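Local coordinates for protein TagI restriction endonuclease (Thermocrispum agreste, PDB 6GHS) that probably cleaves DNA carrying 5-methylcytosine or 5-hydroxymethylcytosine, pairing an SRA domain that reads the modified base with an HNH nuclease domain that cuts, at residues Tyr3-Phe7 / Thr41-Asp47; Val95-Leu99 / Val219-Tyr224; Gln226-Ile230 / His254-Asp258; Asp267-Val271 / Pro281-His285. All coordinates share one frame; numbering follows the deposited sequence. Where two conformers were deposited one is given.

Contact 1 of 4, residues Tyr3-Phe7 / Thr41-Asp47; sequences YKRTF and TAKQGAD
Arg5 reaches across Thr41-Asp47 and puts its guanidinium between Gln44 and Asp47. CB points toward the opposing segment, and with CG anti to the backbone N (chi1 -161°) the chain runs on alongside the Asp47 carboxylate. CB lies near Gln44 OE1, and CG close to Asp47 OD1 and CG. Arg5 CD comes within 3.6 Å of Gly45 O before the bend at chi3 turns the head group. Arg5 NE then donates to Gln44 OE1 at 2.7 Å; the oxygen lies in the guanidinium plane, but the donor stands above the amide plane. At the tip, Arg5 NH1 makes a salt bridge of 2.9 Å to Asp47 OD1, on the syn side but tilted out of the carboxylate plane, with the guanidinium and carboxylate planes almost perpendicular.

All this pins the N-terminal loop of the chain to the start of strand 45-51, part of the mixed sheet of the SRA domain. Asp47 carries several partners: OD1 also takes a hydrogen bond from Ser39, and OD2 pairs with Arg105. The Tyr3 and Asp47 side chains come at each other from opposite directions, and Tyr3 OH hydrogen-bonds that same OD2, which lies in the plane of the ring; the modelled 2.3 Å is doubtful as a length. A leucine at Arg5 would probably leave Asp47 OD1 without its charged mate here and Gln44 free to turn. Phe7 presents its ring edge to the strand backbone, with CE1 3.5 Å from Ala46 O, while CD1 rests 3.8 Å from Asp47 CB.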
# COMPACT_ATOMS: atom_id res chain seq x y z
N TYR A 3 8.12 28.87 -13.78
CA TYR A 3 7.73 27.87 -12.78
C TYR A 3 8.20 26.47 -13.19
O TYR A 3 8.06 26.06 -14.34
CB TYR A 3 6.21 27.84 -12.61
CG TYR A 3 5.74 26.93 -11.51
CD1 TYR A 3 5.88 27.29 -10.18
CD2 TYR A 3 5.14 25.70 -11.80
CE1 TYR A 3 5.45 26.45 -9.16
CE2 TYR A 3 4.70 24.85 -10.78
CZ TYR A 3 4.85 25.24 -9.46
OH TYR A 3 4.43 24.46 -8.41
N LYS A 4 8.76 25.75 -12.21
CA LYS A 4 9.20 24.36 -12.35
C LYS A 4 8.32 23.52 -11.41
O LYS A 4 8.31 23.74 -10.19
CB LYS A 4 10.70 24.29 -12.00
CG LYS A 4 11.33 22.90 -11.82
CD LYS A 4 11.72 22.21 -13.13
CE LYS A 4 12.83 21.16 -12.92
NZ LYS A 4 12.55 20.17 -11.83
N ARG A 5 7.56 22.57 -11.97
CA ARG A 5 6.63 21.75 -11.20
C ARG A 5 7.40 20.73 -10.39
O ARG A 5 8.14 19.92 -10.94
CB ARG A 5 5.61 21.03 -12.08
CG ARG A 5 4.39 20.57 -11.29
CD ARG A 5 3.27 20.03 -12.16
NE ARG A 5 2.81 21.00 -13.15
CZ ARG A 5 2.07 22.07 -12.90
NH1 ARG A 5 1.67 22.36 -11.66
NH2 ARG A 5 1.72 22.88 -13.90
N THR A 6 7.21 20.77 -9.08
CA THR A 6 8.09 20.05 -8.19
C THR A 6 7.32 19.54 -6.99
O THR A 6 6.58 20.28 -6.36
CB THR A 6 9.29 20.93 -7.78
OG1 THR A 6 10.18 21.03 -8.91
CG2 THR A 6 10.06 20.35 -6.60
N PHE A 7 7.52 18.25 -6.71
CA PHE A 7 6.75 17.56 -5.71
C PHE A 7 7.56 17.49 -4.44
O PHE A 7 8.75 17.18 -4.47
CB PHE A 7 6.41 16.16 -6.19
CG PHE A 7 5.67 16.14 -7.49
CD1 PHE A 7 4.28 16.26 -7.51
CD2 PHE A 7 6.35 16.01 -8.70
CE1 PHE A 7 3.60 16.26 -8.71
CE2 PHE A 7 5.67 16.01 -9.91
CZ PHE A 7 4.29 16.13 -9.91
N THR A 41 -1.15 18.98 -13.98
CA THR A 41 -1.21 18.58 -15.38
C THR A 41 -1.42 17.06 -15.45
O THR A 41 -0.87 16.31 -14.65
CB THR A 41 0.09 19.03 -16.09
OG1 THR A 41 -0.05 20.42 -16.41
CG2 THR A 41 0.38 18.30 -17.39
N ALA A 42 -2.22 16.62 -16.41
CA ALA A 42 -2.53 15.19 -16.57
C ALA A 42 -1.30 14.30 -16.74
O ALA A 42 -1.28 13.18 -16.25
CB ALA A 42 -3.47 14.99 -17.75
N LYS A 43 -0.30 14.82 -17.45
CA LYS A 43 0.93 14.08 -17.76
C LYS A 43 1.80 13.91 -16.52
O LYS A 43 2.18 12.79 -16.19
CB LYS A 43 1.75 14.77 -18.87
CG LYS A 43 1.19 14.61 -20.29
CD LYS A 43 -0.04 15.48 -20.58
CE LYS A 43 -0.63 15.21 -21.97
NZ LYS A 43 -2.00 15.78 -22.15
N GLN A 44 2.06 15.01 -15.80
CA GLN A 44 3.10 15.05 -14.76
C GLN A 44 2.63 14.89 -13.31
O GLN A 44 3.43 14.52 -12.46
CB GLN A 44 4.03 16.28 -14.91
CG GLN A 44 3.39 17.61 -15.34
CD GLN A 44 4.41 18.74 -15.47
OE1 GLN A 44 4.06 19.91 -15.31
NE2 GLN A 44 5.65 18.41 -15.76
N GLY A 45 1.34 15.14 -13.05
CA GLY A 45 0.76 15.05 -11.71
C GLY A 45 0.48 16.44 -11.17
O GLY A 45 0.82 17.42 -11.81
N ALA A 46 -0.15 16.52 -10.01
CA ALA A 46 -0.45 17.80 -9.35
C ALA A 46 0.46 17.98 -8.15
O ALA A 46 0.49 17.12 -7.27
CB ALA A 46 -1.90 17.85 -8.91
N ASP A 47 1.17 19.10 -8.10
CA ASP A 47 2.11 19.39 -7.02
C ASP A 47 1.54 20.27 -5.92
O ASP A 47 2.08 20.28 -4.81
CB ASP A 47 3.41 19.99 -7.55
CG ASP A 47 3.20 21.28 -8.31
OD1 ASP A 47 2.18 21.39 -9.02
OD2 ASP A 47 4.07 22.17 -8.23

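Contact 2 of 4, residues Val95-Leu99 / Val219-Tyr224; sequences VRSQL and VDVGPY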
# COMPACT_ATOMS: atom_id res chain seq x y z
N VAL A 95 -5.53 12.99 -9.97
CA VAL A 95 -5.70 11.53 -9.97
C VAL A 95 -4.35 10.87 -10.21
O VAL A 95 -4.04 9.85 -9.60
CB VAL A 95 -6.68 11.04 -11.06
CG1 VAL A 95 -6.76 9.52 -11.05
CG2 VAL A 95 -8.07 11.66 -10.86
N ARG A 96 -3.58 11.45 -11.11
CA ARG A 96 -2.26 10.95 -11.42
C ARG A 96 -1.35 11.07 -10.20
O ARG A 96 -0.47 10.25 -10.03
CB ARG A 96 -1.70 11.71 -12.63
CG ARG A 96 -0.29 11.36 -13.07
CD ARG A 96 -0.11 9.89 -13.37
NE ARG A 96 -0.95 9.39 -14.46
CZ ARG A 96 -1.11 8.09 -14.76
NH1 ARG A 96 -0.49 7.14 -14.04
NH2 ARG A 96 -1.89 7.73 -15.77
N SER A 97 -1.57 12.06 -9.35
CA SER A 97 -0.83 12.14 -8.08
C SER A 97 -1.20 11.00 -7.15
O SER A 97 -0.32 10.40 -6.53
CB SER A 97 -1.08 13.48 -7.36
OG SER A 97 -0.21 14.48 -7.86
N GLN A 98 -2.49 10.72 -7.06
CA GLN A 98 -3.02 9.61 -6.28
C GLN A 98 -2.39 8.29 -6.73
O GLN A 98 -1.88 7.53 -5.91
CB GLN A 98 -4.54 9.55 -6.43
CG GLN A 98 -5.25 8.54 -5.53
CD GLN A 98 -6.35 7.77 -6.26
OE1 GLN A 98 -7.43 8.30 -6.53
NE2 GLN A 98 -6.07 6.51 -6.57
N LEU A 99 -2.40 8.04 -8.04
CA LEU A 99 -1.87 6.78 -8.57
C LEU A 99 -0.35 6.60 -8.42
O LEU A 99 0.12 5.52 -8.06
CB LEU A 99 -2.24 6.62 -10.03
CG LEU A 99 -3.73 6.52 -10.34
CD1 LEU A 99 -3.91 6.36 -11.85
CD2 LEU A 99 -4.44 5.40 -9.59
N VAL A 219 -7.02 2.72 -16.18
CA VAL A 219 -8.01 3.27 -15.25
C VAL A 219 -8.64 4.54 -15.86
O VAL A 219 -8.36 4.88 -17.04
CB VAL A 219 -7.41 3.51 -13.83
CG1 VAL A 219 -6.90 2.21 -13.25
CG2 VAL A 219 -6.30 4.54 -13.83
N ASP A 220 -9.50 5.22 -15.09
CA ASP A 220 -10.26 6.37 -15.60
C ASP A 220 -9.40 7.45 -16.22
O ASP A 220 -9.67 7.89 -17.31
CB ASP A 220 -11.23 6.97 -14.56
CG ASP A 220 -10.55 7.43 -13.27
OD1 ASP A 220 -9.36 7.16 -13.05
OD2 ASP A 220 -11.23 8.07 -12.45
N VAL A 221 -8.34 7.83 -15.53
CA VAL A 221 -7.48 8.90 -16.02
C VAL A 221 -6.49 8.47 -17.10
O VAL A 221 -6.02 9.30 -17.86
CB VAL A 221 -6.75 9.62 -14.86
CG1 VAL A 221 -5.62 8.78 -14.28
CG2 VAL A 221 -6.22 10.97 -15.32
N GLY A 222 -6.17 7.18 -17.17
CA GLY A 222 -5.16 6.71 -18.11
C GLY A 222 -4.49 5.43 -17.68
O GLY A 222 -5.11 4.67 -16.95
N PRO A 223 -3.23 5.18 -18.13
CA PRO A 223 -2.48 3.95 -17.82
C PRO A 223 -1.94 3.92 -16.40
O PRO A 223 -1.68 4.98 -15.84
CB PRO A 223 -1.28 3.99 -18.79
CG PRO A 223 -1.53 5.13 -19.72
CD PRO A 223 -2.42 6.08 -18.99
N TYR A 224 -1.75 2.72 -15.87
CA TYR A 224 -1.30 2.53 -14.50
C TYR A 224 -0.31 1.37 -14.36
O TYR A 224 -0.51 0.30 -14.90
CB TYR A 224 -2.51 2.24 -13.60
CG TYR A 224 -2.08 1.92 -12.20
CD1 TYR A 224 -1.75 2.93 -11.32
CD2 TYR A 224 -1.94 0.60 -11.77
CE1 TYR A 224 -1.33 2.65 -10.03
CE2 TYR A 224 -1.50 0.33 -10.49
CZ TYR A 224 -1.21 1.36 -9.63
OH TYR A 224 -0.78 1.10 -8.37
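Arg96 and Pro223 supply the polar part of this contact. Both terminal nitrogens of the guanidinium close on one carbonyl oxygen: NH2 to Pro223 O at 2.8 Å and NH1 to the same Pro223 O at 3.1 Å. The oxygen lies within 2° of the guanidinium plane; NH2 comes in the carbonyl plane, and NH1 nearly along the C=O axis. Bends at chi2 and chi3 swing the head group round from the helix to reach it. NH1 is shared with Glu100 in a salt bridge one turn farther along the helix. Replacing Arg96 by a methionine would probably leave Pro223 O without both of these donors and Glu100 without this positive partner.

The apolar contacts lie beside this grip. Val95 and Val221 lie alongside one another, pointing opposite ways, CG1 of Val95 at 3.5 Å from CG1 of Val221. Leu99 meets Val219 tip to tip, its CD1 being 3.6 Å from Val219 CG2, and the same Leu99 CD1 also touches Val221 CG1 and lies over one face of the Arg96 guanidinium, offset toward its rim. Leu99 CB packs at 3.9 Å from Tyr224 CD1, while Leu99 O sits at the edge of the ring. Tyr224 OH is turned to Gln226.

Asn259 of the second subunit packs on Leu99 and Val219, so the dimer partner adjoins the same surface. The arrangement is an interdomain interface: a helix of the SRA domain set against the turn that leads into the first long strand of the HNH ββα-metal unit.

Contact 3 of 4, residues Gln226-Ile230 / His254-Asp258; sequences QGAHI and HVRFD. With NA (sodium ion), chain C.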
# COMPACT_ATOMS: atom_id res chain seq x y z
N GLN A 226 3.26 -0.16 -11.58
CA GLN A 226 4.03 -0.05 -10.36
C GLN A 226 5.52 -0.18 -10.66
O GLN A 226 5.94 -1.03 -11.44
CB GLN A 226 3.56 -1.10 -9.33
CG GLN A 226 2.53 -0.58 -8.32
CD GLN A 226 1.61 -1.65 -7.76
OE1 GLN A 226 0.40 -1.45 -7.67
NE2 GLN A 226 2.17 -2.80 -7.38
N GLY A 227 6.30 0.69 -10.05
CA GLY A 227 7.76 0.60 -10.07
C GLY A 227 8.22 -0.32 -8.95
O GLY A 227 7.92 -0.10 -7.77
N ALA A 228 8.95 -1.36 -9.34
CA ALA A 228 9.34 -2.42 -8.42
C ALA A 228 10.86 -2.53 -8.42
O ALA A 228 11.47 -2.91 -9.43
CB ALA A 228 8.71 -3.74 -8.86
N HIS A 229 11.47 -2.20 -7.28
CA HIS A 229 12.90 -2.36 -7.12
C HIS A 229 13.26 -3.83 -7.14
O HIS A 229 12.51 -4.65 -6.64
CB HIS A 229 13.39 -1.75 -5.82
CG HIS A 229 13.37 -0.25 -5.81
ND1 HIS A 229 12.34 0.48 -5.25
CD2 HIS A 229 14.27 0.65 -6.26
CE1 HIS A 229 12.60 1.77 -5.38
NE2 HIS A 229 13.77 1.90 -5.98
N ILE A 230 14.41 -4.14 -7.71
CA ILE A 230 14.84 -5.51 -7.93
C ILE A 230 15.57 -5.96 -6.67
O ILE A 230 15.17 -6.93 -6.02
CB ILE A 230 15.72 -5.63 -9.20
CG1 ILE A 230 14.97 -5.03 -10.40
CG2 ILE A 230 16.08 -7.07 -9.47
CD1 ILE A 230 15.71 -5.09 -11.72
N HIS A 254 3.99 -7.57 -9.50
CA HIS A 254 4.74 -6.97 -8.38
C HIS A 254 4.72 -7.91 -7.15
O HIS A 254 5.76 -8.23 -6.58
CB HIS A 254 4.20 -5.58 -8.01
CG HIS A 254 5.11 -4.77 -7.13
ND1 HIS A 254 4.91 -3.43 -6.90
CD2 HIS A 254 6.23 -5.10 -6.44
CE1 HIS A 254 5.86 -2.97 -6.10
NE2 HIS A 254 6.67 -3.96 -5.81
N VAL A 255 3.53 -8.37 -6.78
CA VAL A 255 3.34 -9.21 -5.60
C VAL A 255 4.11 -10.52 -5.72
O VAL A 255 4.79 -10.94 -4.78
CB VAL A 255 1.86 -9.53 -5.40
CG1 VAL A 255 1.65 -10.59 -4.32
CG2 VAL A 255 1.10 -8.26 -5.02
N ARG A 256 3.97 -11.16 -6.87
CA ARG A 256 4.71 -12.40 -7.15
C ARG A 256 6.21 -12.18 -7.03
O ARG A 256 6.91 -12.92 -6.34
CB ARG A 256 4.39 -12.92 -8.56
CG ARG A 256 2.93 -13.24 -8.81
CD ARG A 256 2.76 -14.18 -9.97
NE ARG A 256 1.36 -14.24 -10.37
CZ ARG A 256 0.85 -13.91 -11.57
NH1 ARG A 256 1.63 -13.50 -12.58
NH2 ARG A 256 -0.46 -14.02 -11.78
N PHE A 257 6.68 -11.13 -7.69
CA PHE A 257 8.10 -10.77 -7.73
C PHE A 257 8.72 -10.51 -6.35
O PHE A 257 9.87 -10.88 -6.11
CB PHE A 257 8.26 -9.56 -8.65
CG PHE A 257 9.67 -9.20 -8.93
CD1 PHE A 257 10.35 -9.77 -10.00
CD2 PHE A 257 10.34 -8.27 -8.13
CE1 PHE A 257 11.67 -9.43 -10.25
CE2 PHE A 257 11.65 -7.93 -8.39
CZ PHE A 257 12.32 -8.50 -9.45
N ASP A 258 7.97 -9.89 -5.44
CA ASP A 258 8.45 -9.57 -4.07
C ASP A 258 8.30 -10.74 -3.07
O ASP A 258 8.82 -10.65 -1.96
CB ASP A 258 7.72 -8.33 -3.49
CG ASP A 258 8.14 -7.01 -4.16
OD1 ASP A 258 8.72 -7.02 -5.24
OD2 ASP A 258 7.88 -5.93 -3.60
NA NA C . 9.32 -3.75 -4.11
O HOH W 1 8.92 -1.02 -5.00
O HOH W 2 9.91 -4.59 -5.88
O HOH W 3 7.40 -2.98 -3.35
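Strand 223-229 and helix 251-258 are one strand and the helix of the ββα-metal core of the HNH nuclease, with strand 246-249 as the other strand, and the sodium ion bound beside His254 and Asp258 probably marks the metal site of that motif. Gln226 NE2 donates to His254 ND1 at 2.9 Å; the bond is fairly straight (156°), though the amide nitrogen is tilted 21° from the ring plane. With ND1 engaged as acceptor, NE2 faces the ion's shell, where it makes weak hydrogen bonds to two of the metal-bound waters. Ala228 CB lies over one face of the same ring, offset toward the rim, in a CH-pi contact 3.8 Å from the centroid, so the histidine is held at edge and face.

Asp258 OD2 binds sodium at 2.7 Å, and three waters complete the ligands in the model. One of them, 2.0 Å from the ion, donates to His229 O and to Asp258 OD1, tying the strand backbone to the carboxylate. Another donates to Gly227 O. Farther along the helix, Phe257 turns its ring edge to Ile230, with CZ 4.0 Å from CG2.

The segments 226-229 and 254-258 run nearly parallel, 8° apart, their axes 9.7 Å from each other at closest. Strand 246-249 pairs antiparallel with strand 223-229, and its Leu247 touches both Ile230 and Phe257, while His298 of helix 292-299 stacks on the Phe257 ring.

Contact 4 of 4, residues Asp267-Val271 / Pro281-His285; sequences DLKVV and PLRVH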
# COMPACT_ATOMS: atom_id res chain seq x y z
N ASP A 267 20.32 -14.41 -18.59
CA ASP A 267 19.97 -14.09 -19.96
C ASP A 267 18.56 -13.48 -20.08
O ASP A 267 17.95 -13.55 -21.15
CB ASP A 267 20.20 -15.30 -20.90
CG ASP A 267 19.26 -16.47 -20.64
OD1 ASP A 267 18.27 -16.61 -21.38
OD2 ASP A 267 19.52 -17.28 -19.73
N LEU A 268 18.07 -12.85 -19.01
CA LEU A 268 16.80 -12.09 -18.97
C LEU A 268 15.52 -12.83 -19.38
O LEU A 268 14.64 -12.27 -20.05
CB LEU A 268 16.93 -10.75 -19.72
CG LEU A 268 17.94 -9.74 -19.17
CD1 LEU A 268 17.77 -8.41 -19.88
CD2 LEU A 268 17.80 -9.53 -17.67
N LYS A 269 15.40 -14.08 -18.96
CA LYS A 269 14.14 -14.79 -19.02
C LYS A 269 13.45 -14.72 -17.66
O LYS A 269 14.12 -14.71 -16.63
CB LYS A 269 14.36 -16.24 -19.42
CG LYS A 269 14.84 -16.43 -20.84
CD LYS A 269 15.26 -17.87 -21.07
CE LYS A 269 15.44 -18.21 -22.54
NZ LYS A 269 15.54 -19.69 -22.69
N VAL A 270 12.12 -14.67 -17.67
CA VAL A 270 11.32 -14.68 -16.46
C VAL A 270 10.96 -16.12 -16.17
O VAL A 270 10.47 -16.82 -17.04
CB VAL A 270 10.01 -13.87 -16.64
CG1 VAL A 270 9.19 -13.86 -15.36
CG2 VAL A 270 10.32 -12.45 -17.10
N VAL A 271 11.20 -16.57 -14.93
CA VAL A 271 11.00 -17.96 -14.57
C VAL A 271 10.11 -18.04 -13.35
O VAL A 271 10.31 -17.30 -12.40
CB VAL A 271 12.32 -18.63 -14.19
CG1 VAL A 271 12.13 -20.14 -14.09
CG2 VAL A 271 13.41 -18.25 -15.18
N PRO A 281 10.47 -14.28 -22.09
CA PRO A 281 11.51 -13.27 -21.93
C PRO A 281 10.97 -12.00 -21.30
O PRO A 281 9.79 -11.66 -21.51
CB PRO A 281 11.98 -13.00 -23.36
CG PRO A 281 10.76 -13.23 -24.17
CD PRO A 281 9.94 -14.28 -23.47
N LEU A 282 11.83 -11.32 -20.54
CA LEU A 282 11.54 -10.00 -19.98
C LEU A 282 11.45 -8.99 -21.12
O LEU A 282 12.29 -9.01 -22.00
CB LEU A 282 12.65 -9.59 -19.00
CG LEU A 282 12.49 -8.38 -18.08
CD1 LEU A 282 11.49 -8.63 -16.97
CD2 LEU A 282 13.83 -8.01 -17.47
N ARG A 283 10.42 -8.14 -21.10
CA ARG A 283 10.31 -7.05 -22.07
C ARG A 283 11.35 -6.01 -21.69
O ARG A 283 11.35 -5.51 -20.57
CB ARG A 283 8.91 -6.43 -22.05
CG ARG A 283 7.78 -7.43 -22.29
CD ARG A 283 6.44 -6.78 -22.63
NE ARG A 283 6.44 -6.13 -23.93
CZ ARG A 283 6.66 -4.83 -24.09
NH1 ARG A 283 6.87 -4.06 -23.03
NH2 ARG A 283 6.66 -4.30 -25.29
N VAL A 284 12.25 -5.72 -22.63
CA VAL A 284 13.37 -4.78 -22.42
C VAL A 284 13.15 -3.52 -23.27
O VAL A 284 12.41 -3.55 -24.27
CB VAL A 284 14.72 -5.46 -22.74
CG1 VAL A 284 15.91 -4.64 -22.24
CG2 VAL A 284 14.77 -6.85 -22.11
N HIS A 285 13.73 -2.41 -22.83
CA HIS A 285 13.76 -1.18 -23.60
C HIS A 285 15.22 -0.66 -23.63
O HIS A 285 15.91 -0.73 -22.61
CB HIS A 285 12.82 -0.16 -22.97
CG HIS A 285 12.73 1.13 -23.73
ND1 HIS A 285 13.54 2.21 -23.46
CD2 HIS A 285 11.93 1.50 -24.75
CE1 HIS A 285 13.24 3.19 -24.28
NE2 HIS A 285 12.27 2.79 -25.08
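Leu268 and Leu282 meet at the end of a small three-stranded antiparallel sheet, built from strands 263-264, 269-271 and 278-281. Lys269 and Pro281 form an antiparallel non-hydrogen-bonded pair, their CA atoms 4.2 Å apart, and their side chains diverge, both pointing away from the opposing segment. The packing therefore falls to the residues next to them.

Leu268 leans toward 281-285 from a backbone in the left-handed region, where the chain turns into the strand. Its two methyls divide the work. CD1 touches Val284 CG2 at 4.1 Å, the two side chains crossing at about a right angle, whereas CD2 looks to Leu282 CD2 at the looser distance of 4.3 Å. Val284 also points toward its partner, so Leu268 is met by residues two apart in the extended segment that leaves the sheet.

Leu282 has its CG anti to the backbone N (chi1 -169°), and this directs the isobutyl group past Leu268 O and on to Val270. There Leu282 CD1 packs 4.0 Å from Val270 CG2, and that same Val270 methyl lies over the backbone of Leu282, 3.9 Å from its N. Around this pair, Leu262 and Val212 touch Val270, while Ile290 touches Leu282, which places both side chains in the interior of the nuclease region.

The backbone adds one bond across the segments: Leu282 N donates to Leu268 O at 3.0 Å, the same oxygen that Leu282 CB passes at 3.5 Å.

From the N terminus the four contacts follow in series, with none nested or crossing. Contact 1 closes a loop of 33 residues, fastening the N-terminal segment to strand 45-51 of the SRA sheet. Contact 2 spans the longest stretch, 119 residues, and joins helix 89-100 to the HNH part; it touches contact 1 through a probable hydrogen bond from Ser97 OG to Ala46 O. Contacts 2 and 3 share strand 223-229, and both border the second subunit. Contact 3 closes a loop of 23 residues and brings strand 223-229 and helix 251-258 together at the sodium ion. Contact 4, a tight closure of nine residues, holds the small C-terminal sheet, its nearest atoms about 7 Å from contact 3.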